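Long-range contacts in putative NADPH:quinone oxidoreductase (Ralstonia eutropha, PDB 3IUP), which binds NADPH and probably uses it as the electron donor to reduce quinones: residues S340-E345 / K368-P373; A41-P46 / G95-G100. All blocks are in the same frame, centred on the assembly; numbering follows the deposited sequence.

Interaction 1: residues S340-E345 / K368-P373; sequences SHYSKE and KYLINP. With NDP (NADPH dihydro-nicotinamide-adenine-dinucleotide phosphate), chain C.
Glu345 and Leu370 pair as parallel strand neighbours, and Leu370 N gives a nearly straight hydrogen bond of 2.9 Å to Lys344 O. One residue earlier on the first segment, Ser343 N is hydrogen-bonded to Lys368 O at 2.8 Å. Strand 369-372 lies in the mixed sheet between 344-347, parallel to it, and 34-43, antiparallel to it; its N-terminal end leads to the NADPH. Lys368 O lies at the edge of the Tyr342 ring, in its plane. The CD1 methyl of Leu370 makes a CH-pi contact over one face of this ring, 4.0 Å from its centroid. CG of Leu370 is anti to the backbone N (chi1 -175°), and chi2 of 66° brings CD1 over the ring while CD2 meets Glu345 OE1. Lys368 runs alongside Tyr342, with CD 3.8 Å from Tyr342 CE1. The Tyr342 hydroxyl is hydrogen-bonded to Ser152. The other side of the strand pair holds Tyr369, whose ring carries Lys344 CB over its centre, 3.9 Å from the centroid. Lys368 NZ bonds O2N of NADPH at 2.6 Å, with Asn45 OD1 as second partner. The ammonium would probably help balance the negative charge of the diphosphate, while CG and CD of Lys368 pack against Tyr342.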
ATOM      1  N   SER A 340       0.580   8.949 -30.271  1.00 23.75           N
ATOM      2  CA  SER A 340       1.420   9.796 -29.404  1.00 24.10           C
ATOM      3  C   SER A 340       1.807  11.101 -30.084  1.00 24.34           C
ATOM      4  O   SER A 340       2.285  11.084 -31.215  1.00 25.21           O
ATOM      5  CB  SER A 340       2.735   9.103 -29.073  1.00 22.84           C
ATOM      6  OG  SER A 340       2.548   7.971 -28.281  1.00 24.83           O
ATOM      7  N   HIS A 341       1.698  12.204 -29.347  1.00 25.11           N
ATOM      8  CA  HIS A 341       2.158  13.508 -29.840  1.00 25.26           C
ATOM      9  C   HIS A 341       3.560  13.821 -29.321  1.00 23.69           C
ATOM     10  O   HIS A 341       3.838  13.603 -28.141  1.00 22.19           O
ATOM     11  CB  HIS A 341       1.218  14.618 -29.355  1.00 25.89           C
ATOM     12  CG  HIS A 341       1.728  16.003 -29.638  1.00 29.01           C
ATOM     13  ND1 HIS A 341       1.691  16.562 -30.906  1.00 33.41           N
ATOM     14  CD2 HIS A 341       2.283  16.941 -28.824  1.00 30.50           C
ATOM     15  CE1 HIS A 341       2.210  17.781 -30.859  1.00 33.06           C
ATOM     16  NE2 HIS A 341       2.580  18.033 -29.611  1.00 34.49           N
ATOM     17  N   TYR A 342       4.435  14.324 -30.194  1.00 22.91           N
ATOM     18  CA  TYR A 342       5.732  14.850 -29.767  1.00 22.32           C
ATOM     19  C   TYR A 342       5.808  16.307 -30.158  1.00 22.75           C
ATOM     20  O   TYR A 342       5.321  16.669 -31.225  1.00 23.56           O
ATOM     21  CB  TYR A 342       6.863  14.099 -30.461  1.00 22.19           C
ATOM     22  CG  TYR A 342       6.688  12.606 -30.370  1.00 21.10           C
ATOM     23  CD1 TYR A 342       6.982  11.917 -29.186  1.00 21.56           C
ATOM     24  CD2 TYR A 342       6.173  11.893 -31.418  1.00 21.69           C
ATOM     25  CE1 TYR A 342       6.821  10.536 -29.108  1.00 20.22           C
ATOM     26  CE2 TYR A 342       5.987  10.526 -31.347  1.00 23.46           C
ATOM     27  CZ  TYR A 342       6.315   9.846 -30.186  1.00 20.45           C
ATOM     28  OH  TYR A 342       6.102   8.491 -30.141  1.00 22.66           O
ATOM     29  N   SER A 343       6.425  17.137 -29.341  1.00 22.73           N
ATOM     30  CA  SER A 343       6.562  18.542 -29.681  1.00 23.90           C
ATOM     31  C   SER A 343       7.773  18.812 -30.558  1.00 23.42           C
ATOM     32  O   SER A 343       7.846  19.828 -31.197  1.00 22.35           O
ATOM     33  CB  SER A 343       6.587  19.404 -28.420  1.00 25.02           C
ATOM     34  OG  SER A 343       7.732  19.135 -27.644  1.00 28.43           O
ATOM     35  N   LYS A 344       8.751  17.905 -30.594  1.00 23.43           N
ATOM     36  CA  LYS A 344       9.951  18.128 -31.393  1.00 23.49           C
ATOM     37  C   LYS A 344      10.632  16.782 -31.685  1.00 22.81           C
ATOM     38  O   LYS A 344      10.563  15.869 -30.861  1.00 22.00           O
ATOM     39  CB  LYS A 344      10.916  19.056 -30.652  1.00 24.21           C
ATOM     40  CG  LYS A 344      12.030  19.693 -31.511  1.00 28.04           C
ATOM     41  CD  LYS A 344      12.787  20.733 -30.627  1.00 32.52           C
ATOM     42  CE  LYS A 344      13.755  21.607 -31.420  1.00 37.50           C
ATOM     43  NZ  LYS A 344      13.024  22.700 -32.179  1.00 41.12           N
ATOM     44  N   GLU A 345      11.218  16.645 -32.868  1.00 21.32           N
ATOM     45  CA  GLU A 345      12.096  15.514 -33.178  1.00 21.86           C
ATOM     46  C   GLU A 345      13.527  16.017 -33.234  1.00 20.64           C
ATOM     47  O   GLU A 345      13.822  16.980 -33.970  1.00 19.64           O
ATOM     48  CB  GLU A 345      11.729  14.873 -34.501  1.00 22.68           C
ATOM     49  CG  GLU A 345      12.657  13.722 -34.897  1.00 26.49           C
ATOM     50  CD  GLU A 345      12.243  12.997 -36.169  1.00 32.73           C
ATOM     51  OE1 GLU A 345      11.153  12.397 -36.190  1.00 39.00           O
ATOM     52  OE2 GLU A 345      13.018  12.981 -37.139  1.00 37.74           O
ATOM     53  N   LYS A 368       6.572  16.155 -25.126  1.00 22.38           N
ATOM     54  CA  LYS A 368       7.424  14.989 -25.277  1.00 22.78           C
ATOM     55  C   LYS A 368       8.301  15.105 -26.536  1.00 21.43           C
ATOM     56  O   LYS A 368       7.821  15.461 -27.613  1.00 21.18           O
ATOM     57  CB  LYS A 368       6.627  13.707 -25.309  1.00 22.58           C
ATOM     58  CG  LYS A 368       7.523  12.442 -25.233  1.00 24.01           C
ATOM     59  CD  LYS A 368       6.756  11.145 -25.334  1.00 24.40           C
ATOM     60  CE  LYS A 368       5.894  10.869 -24.087  1.00 23.51           C
ATOM     61  NZ  LYS A 368       6.699  10.552 -22.904  1.00 23.08           N
ATOM     62  N   TYR A 369       9.582  14.811 -26.374  1.00 20.20           N
ATOM     63  CA  TYR A 369      10.541  14.889 -27.473  1.00 19.33           C
ATOM     64  C   TYR A 369      10.782  13.489 -28.048  1.00 19.00           C
ATOM     65  O   TYR A 369      10.841  12.530 -27.298  1.00 18.87           O
ATOM     66  CB  TYR A 369      11.864  15.497 -26.999  1.00 19.78           C
ATOM     67  CG  TYR A 369      11.927  17.015 -27.004  1.00 21.02           C
ATOM     68  CD1 TYR A 369      10.820  17.798 -26.726  1.00 23.53           C
ATOM     69  CD2 TYR A 369      13.137  17.660 -27.289  1.00 23.30           C
ATOM     70  CE1 TYR A 369      10.923  19.199 -26.752  1.00 23.42           C
ATOM     71  CE2 TYR A 369      13.246  19.041 -27.317  1.00 23.68           C
ATOM     72  CZ  TYR A 369      12.131  19.801 -27.051  1.00 26.12           C
ATOM     73  OH  TYR A 369      12.278  21.166 -27.073  1.00 25.81           O
ATOM     74  N   LEU A 370      10.965  13.417 -29.365  1.00 17.43           N
ATOM     75  CA  LEU A 370      11.275  12.164 -30.094  1.00 17.56           C
ATOM     76  C   LEU A 370      12.701  12.294 -30.598  1.00 17.91           C
ATOM     77  O   LEU A 370      13.060  13.328 -31.157  1.00 17.75           O
ATOM     78  CB  LEU A 370      10.359  12.005 -31.275  1.00 17.79           C
ATOM     79  CG  LEU A 370      10.472  10.709 -32.070  1.00 18.41           C
ATOM     80  CD1 LEU A 370      10.025   9.534 -31.181  1.00 15.54           C
ATOM     81  CD2 LEU A 370       9.635  10.822 -33.365  1.00 20.82           C
ATOM     82  N   ILE A 371      13.519  11.281 -30.371  1.00 16.90           N
ATOM     83  CA  ILE A 371      14.866  11.269 -30.905  1.00 17.41           C
ATOM     84  C   ILE A 371      14.883  10.462 -32.171  1.00 17.71           C
ATOM     85  O   ILE A 371      14.319   9.343 -32.246  1.00 17.74           O
ATOM     86  CB  ILE A 371      15.882  10.643 -29.923  1.00 16.06           C
ATOM     87  CG1 ILE A 371      15.928  11.386 -28.586  1.00 18.48           C
ATOM     88  CG2 ILE A 371      17.337  10.573 -30.535  1.00 18.36           C
ATOM     89  CD1 ILE A 371      16.539  10.526 -27.445  1.00 18.92           C
ATOM     90  N   ASN A 372      15.545  10.999 -33.187  1.00 18.01           N
ATOM     91  CA  ASN A 372      15.906  10.203 -34.337  1.00 17.91           C
ATOM     92  C   ASN A 372      17.416  10.047 -34.331  1.00 18.71           C
ATOM     93  O   ASN A 372      18.134  10.975 -34.705  1.00 17.92           O
ATOM     94  CB  ASN A 372      15.445  10.855 -35.639  1.00 18.89           C
ATOM     95  CG  ASN A 372      15.913  10.082 -36.875  1.00 20.84           C
ATOM     96  OD1 ASN A 372      16.677   9.118 -36.787  1.00 20.10           O
ATOM     97  ND2 ASN A 372      15.411  10.484 -38.025  1.00 25.66           N
ATOM     98  N   PRO A 373      17.926   8.884 -33.890  1.00 18.84           N
ATOM     99  CA  PRO A 373      19.386   8.729 -33.730  1.00 19.44           C
ATOM    100  C   PRO A 373      20.169   8.937 -34.981  1.00 20.12           C
ATOM    101  O   PRO A 373      21.368   9.239 -34.909  1.00 20.52           O
ATOM    102  CB  PRO A 373      19.530   7.263 -33.281  1.00 19.64           C
ATOM    103  CG  PRO A 373      18.264   7.033 -32.518  1.00 17.82           C
ATOM    104  CD  PRO A 373      17.211   7.729 -33.335  1.00 18.84           C
TER
HETATM  105  PA  NDP C 401       4.085  12.867 -20.485  0.80 19.46           P
HETATM  106  O1A NDP C 401       3.380  12.749 -21.745  0.80 17.83           O
HETATM  107  O2A NDP C 401       5.429  13.487 -20.464  0.80 20.74           O
HETATM  108  O5B NDP C 401       3.064  13.743 -19.522  0.80 17.61           O
HETATM  109  C5B NDP C 401       3.475  13.932 -18.163  0.80 18.49           C
HETATM  110  C4B NDP C 401       2.344  14.563 -17.409  0.80 16.98           C
HETATM  111  O4B NDP C 401       2.795  14.684 -16.092  0.80 20.34           O
HETATM  112  C3B NDP C 401       1.977  15.963 -17.928  0.80 18.15           C
HETATM  113  O3B NDP C 401       0.594  16.177 -18.116  0.80 18.71           O
HETATM  114  C2B NDP C 401       2.456  16.897 -16.795  0.80 18.25           C
HETATM  115  O2B NDP C 401       1.630  18.044 -16.592  0.80 17.45           O
HETATM  116  C1B NDP C 401       2.377  15.962 -15.597  0.80 18.81           C
HETATM  117  N9A NDP C 401       3.293  16.327 -14.509  0.80 18.89           N
HETATM  118  C8A NDP C 401       4.645  16.564 -14.655  0.80 20.10           C
HETATM  119  N7A NDP C 401       5.176  16.787 -13.440  0.80 16.64           N
HETATM  120  C5A NDP C 401       4.176  16.682 -12.493  0.80 21.48           C
HETATM  121  C6A NDP C 401       4.125  16.817 -11.091  0.80 21.56           C
HETATM  122  N6A NDP C 401       5.177  17.192 -10.343  0.80 20.30           N
HETATM  123  N1A NDP C 401       2.921  16.633 -10.444  0.80 19.83           N
HETATM  124  C2A NDP C 401       1.778  16.359 -11.129  0.80 19.86           C
HETATM  125  N3A NDP C 401       1.832  16.225 -12.497  0.80 22.52           N
HETATM  126  C4A NDP C 401       2.998  16.385 -13.167  0.80 21.16           C
HETATM  127  O3  NDP C 401       4.285  11.477 -19.683  0.80 20.99           O
HETATM  128  PN  NDP C 401       3.994  10.040 -20.221  0.80 20.11           P
HETATM  129  O1N NDP C 401       2.661   9.864 -20.741  0.80 16.98           O
HETATM  130  O2N NDP C 401       5.108   9.535 -21.093  0.80 16.24           O
HETATM  131  O5D NDP C 401       4.094   9.211 -18.821  0.80 19.48           O
HETATM  132  C5D NDP C 401       3.039   9.341 -17.855  0.80 20.79           C
HETATM  133  C4D NDP C 401       3.471   8.703 -16.539  0.80 21.31           C
HETATM  134  O4D NDP C 401       3.361   7.274 -16.714  0.80 21.51           O
HETATM  135  C3D NDP C 401       4.909   9.009 -16.073  0.80 21.77           C
HETATM  136  O3D NDP C 401       4.973   9.167 -14.670  0.80 19.22           O
HETATM  137  C2D NDP C 401       5.636   7.733 -16.465  0.80 22.47           C
HETATM  138  O2D NDP C 401       6.837   7.468 -15.757  0.80 25.64           O
HETATM  139  C1D NDP C 401       4.540   6.715 -16.138  0.80 21.89           C
HETATM  140  N1N NDP C 401       4.791   5.371 -16.706  0.80 19.96           N
HETATM  141  C2N NDP C 401       5.046   4.383 -15.813  0.80 20.71           C
HETATM  142  C3N NDP C 401       5.311   3.103 -16.221  0.80 19.78           C
HETATM  143  C7N NDP C 401       5.458   1.987 -15.205  0.80 20.14           C
HETATM  144  O7N NDP C 401       5.849   0.748 -15.706  0.80 19.94           O
HETATM  145  N7N NDP C 401       5.266   2.129 -13.887  0.80 17.59           N
HETATM  146  C4N NDP C 401       5.049   2.717 -17.625  0.80 17.42           C
HETATM  147  C5N NDP C 401       4.750   3.882 -18.536  0.80 21.10           C
HETATM  148  C6N NDP C 401       4.624   5.171 -18.033  0.80 21.29           C
HETATM  149  P2B NDP C 401       2.279  19.548 -16.465  0.80 20.66           P
HETATM  150  O1X NDP C 401       2.187  20.183 -17.860  0.80 20.30           O
HETATM  151  O2X NDP C 401       3.724  19.528 -15.974  0.80 20.42           O
HETATM  152  O3X NDP C 401       1.365  20.251 -15.450  0.80 19.10           O
HETATM  153  O   HOH W   1       3.833  15.471 -26.144  1.00 24.43           O

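Interaction 2: residues A41-P46 / G95-G100; sequences ASPLNP and GNEGAG
Glu97 crosses Pro43 at about a right angle and reaches Asn45 with its carboxylate. From CB, the chain turns into the position between the backbone N and the carbonyl carbon (chi1 67°), then extends. CG lies against the proline ring, 3.8 Å from Pro43 CG. CD stays 4.1 Å from Pro43 CG and carries OE2 to 3.5 Å from it. OE2 also accepts a hydrogen bond of 3.0 Å from Asn45 ND2, on the anti side and 23° out of the carboxylate plane. OE1 is held by the backbone N atoms of Phe154 and Val155, so both oxygens of this buried acid have partners. Asn45 OD1 is hydrogen-bonded to Lys368 NZ, leaving ND2 for Glu97 and a water. The contact belongs to the alcohol dehydrogenase GroES-like domain, where strands 34-43 and 98-105 run antiparallel. Ala41 and Ala99 form a hydrogen-bonded pair, with Ala99 N 2.8 Å from Ala41 O. Gly98 has no side chain, which suits its place close to Ala41 O and Ser42 CB. Past the pair, Ser42 OG donates to Glu97 O at 2.6 Å. One water links Pro43 O with Glu97 N, and another accepts from ND2 of both Asn45 and Asn96.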
ATOM      1  N   ALA A  41      13.492   6.435 -34.642  1.00 17.67           N
ATOM      2  CA  ALA A  41      12.530   7.095 -33.749  1.00 17.16           C
ATOM      3  C   ALA A  41      12.579   6.431 -32.382  1.00 17.55           C
ATOM      4  O   ALA A  41      12.339   5.231 -32.265  1.00 17.31           O
ATOM      5  CB  ALA A  41      11.113   7.065 -34.292  1.00 17.46           C
ATOM      6  N   SER A  42      12.862   7.205 -31.349  1.00 16.45           N
ATOM      7  CA  SER A  42      12.846   6.688 -29.990  1.00 16.86           C
ATOM      8  C   SER A  42      12.450   7.827 -29.034  1.00 16.92           C
ATOM      9  O   SER A  42      13.067   8.880 -29.060  1.00 17.82           O
ATOM     10  CB  SER A  42      14.225   6.137 -29.650  1.00 17.00           C
ATOM     11  OG  SER A  42      14.311   5.627 -28.359  1.00 20.24           O
ATOM     12  N   PRO A  43      11.448   7.606 -28.184  1.00 16.22           N
ATOM     13  CA  PRO A  43      10.938   8.691 -27.375  1.00 16.05           C
ATOM     14  C   PRO A  43      11.785   8.899 -26.142  1.00 17.27           C
ATOM     15  O   PRO A  43      12.424   7.963 -25.676  1.00 16.40           O
ATOM     16  CB  PRO A  43       9.539   8.193 -27.006  1.00 16.56           C
ATOM     17  CG  PRO A  43       9.707   6.732 -26.885  1.00 16.58           C
ATOM     18  CD  PRO A  43      10.657   6.382 -28.002  1.00 16.75           C
ATOM     19  N   LEU A  44      11.781  10.136 -25.621  1.00 16.79           N
ATOM     20  CA  LEU A  44      12.330  10.464 -24.323  1.00 16.41           C
ATOM     21  C   LEU A  44      11.203  10.415 -23.291  1.00 17.59           C
ATOM     22  O   LEU A  44      10.437  11.370 -23.115  1.00 19.47           O
ATOM     23  CB  LEU A  44      12.957  11.857 -24.350  1.00 17.68           C
ATOM     24  CG  LEU A  44      14.365  11.889 -24.904  1.00 19.10           C
ATOM     25  CD1 LEU A  44      14.681  13.273 -25.478  1.00 18.00           C
ATOM     26  CD2 LEU A  44      15.363  11.487 -23.791  1.00 19.13           C
ATOM     27  N   ASN A  45      11.031   9.265 -22.684  1.00 16.98           N
ATOM     28  CA  ASN A  45       9.969   9.069 -21.712  1.00 18.31           C
ATOM     29  C   ASN A  45      10.579   9.338 -20.311  1.00 19.12           C
ATOM     30  O   ASN A  45      11.818   9.243 -20.115  1.00 18.48           O
ATOM     31  CB  ASN A  45       9.458   7.650 -21.764  1.00 17.88           C
ATOM     32  CG  ASN A  45       8.729   7.291 -23.040  1.00 18.95           C
ATOM     33  OD1 ASN A  45       8.009   8.118 -23.647  1.00 20.77           O
ATOM     34  ND2 ASN A  45       8.890   5.993 -23.463  1.00 19.32           N
ATOM     35  N   PRO A  46       9.727   9.582 -19.314  1.00 19.93           N
ATOM     36  CA  PRO A  46      10.208   9.805 -17.936  1.00 20.12           C
ATOM     37  C   PRO A  46      11.082   8.683 -17.394  1.00 20.08           C
ATOM     38  O   PRO A  46      12.089   8.976 -16.779  1.00 19.81           O
ATOM     39  CB  PRO A  46       8.898   9.950 -17.146  1.00 21.37           C
ATOM     40  CG  PRO A  46       7.975  10.623 -18.144  1.00 20.37           C
ATOM     41  CD  PRO A  46       8.269   9.796 -19.413  1.00 20.47           C
ATOM     42  N   GLY A  95      17.527   4.379 -23.248  1.00 16.86           N
ATOM     43  CA  GLY A  95      16.415   4.378 -24.164  1.00 16.95           C
ATOM     44  C   GLY A  95      15.751   3.027 -24.196  1.00 17.74           C
ATOM     45  O   GLY A  95      16.291   2.077 -24.758  1.00 18.32           O
ATOM     46  N   ASN A  96      14.565   2.932 -23.590  1.00 17.84           N
ATOM     47  CA  ASN A  96      13.861   1.652 -23.491  1.00 17.63           C
ATOM     48  C   ASN A  96      13.384   1.137 -24.822  1.00 17.46           C
ATOM     49  O   ASN A  96      13.543  -0.043 -25.106  1.00 17.54           O
ATOM     50  CB  ASN A  96      12.628   1.740 -22.575  1.00 18.84           C
ATOM     51  CG  ASN A  96      12.988   1.680 -21.122  1.00 25.06           C
ATOM     52  OD1 ASN A  96      13.638   0.729 -20.685  1.00 31.52           O
ATOM     53  ND2 ASN A  96      12.523   2.657 -20.335  1.00 30.33           N
ATOM     54  N   GLU A  97      12.756   2.000 -25.615  1.00 16.36           N
ATOM     55  CA  GLU A  97      11.988   1.569 -26.765  1.00 17.34           C
ATOM     56  C   GLU A  97      12.272   2.453 -27.962  1.00 16.89           C
ATOM     57  O   GLU A  97      12.693   3.608 -27.814  1.00 16.11           O
ATOM     58  CB  GLU A  97      10.454   1.603 -26.473  1.00 16.61           C
ATOM     59  CG  GLU A  97       9.870   2.973 -26.280  1.00 18.50           C
ATOM     60  CD  GLU A  97       8.365   2.998 -25.979  1.00 21.71           C
ATOM     61  OE1 GLU A  97       7.659   2.020 -26.342  1.00 20.98           O
ATOM     62  OE2 GLU A  97       7.902   4.061 -25.475  1.00 24.50           O
ATOM     63  N   GLY A  98      12.043   1.903 -29.136  1.00 18.04           N
ATOM     64  CA  GLY A  98      12.142   2.688 -30.363  1.00 17.55           C
ATOM     65  C   GLY A  98      11.753   1.903 -31.583  1.00 16.85           C
ATOM     66  O   GLY A  98      11.311   0.746 -31.496  1.00 17.56           O
ATOM     67  N   ALA A  99      11.954   2.515 -32.726  1.00 16.29           N
ATOM     68  CA  ALA A  99      11.500   1.918 -33.969  1.00 15.84           C
ATOM     69  C   ALA A  99      12.443   2.285 -35.067  1.00 16.93           C
ATOM     70  O   ALA A  99      13.136   3.318 -34.991  1.00 16.26           O
ATOM     71  CB  ALA A  99      10.064   2.402 -34.303  1.00 16.22           C
ATOM     72  N   GLY A 100      12.531   1.402 -36.062  1.00 17.57           N
ATOM     73  CA  GLY A 100      13.375   1.674 -37.197  1.00 17.43           C
ATOM     74  C   GLY A 100      13.228   0.610 -38.263  1.00 18.02           C
ATOM     75  O   GLY A 100      12.246  -0.139 -38.296  1.00 19.06           O
TER
HETATM   76  O   HOH W   2      12.590   5.011 -24.978  1.00 16.92           O
HETATM   77  O   HOH W   3      10.795   4.430 -21.646  1.00 25.06           O

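In the fold
Interactions 1 and 2 share one sheet, and their centres lie about 9 Å apart. Strand 34-43 is the neighbour of both 98-105 and 369-372, so it carries interaction 2 along one edge and meets interaction 1 along the other. Ile371 O and Ser42 N, 2.7 Å apart, probably form a hydrogen bond between them. Packing adds to it: Ile371 CD1 is 3.6 Å from Leu44 CG. Nearer the cofactor, Lys368 NZ and Asn45 OD1 lie 2.9 Å apart. A chain of polar groups thus runs from Glu97 through Asn45 to Lys368 and the NADPH diphosphate. Lys368 and Pro46 both belong to the NADPH pocket.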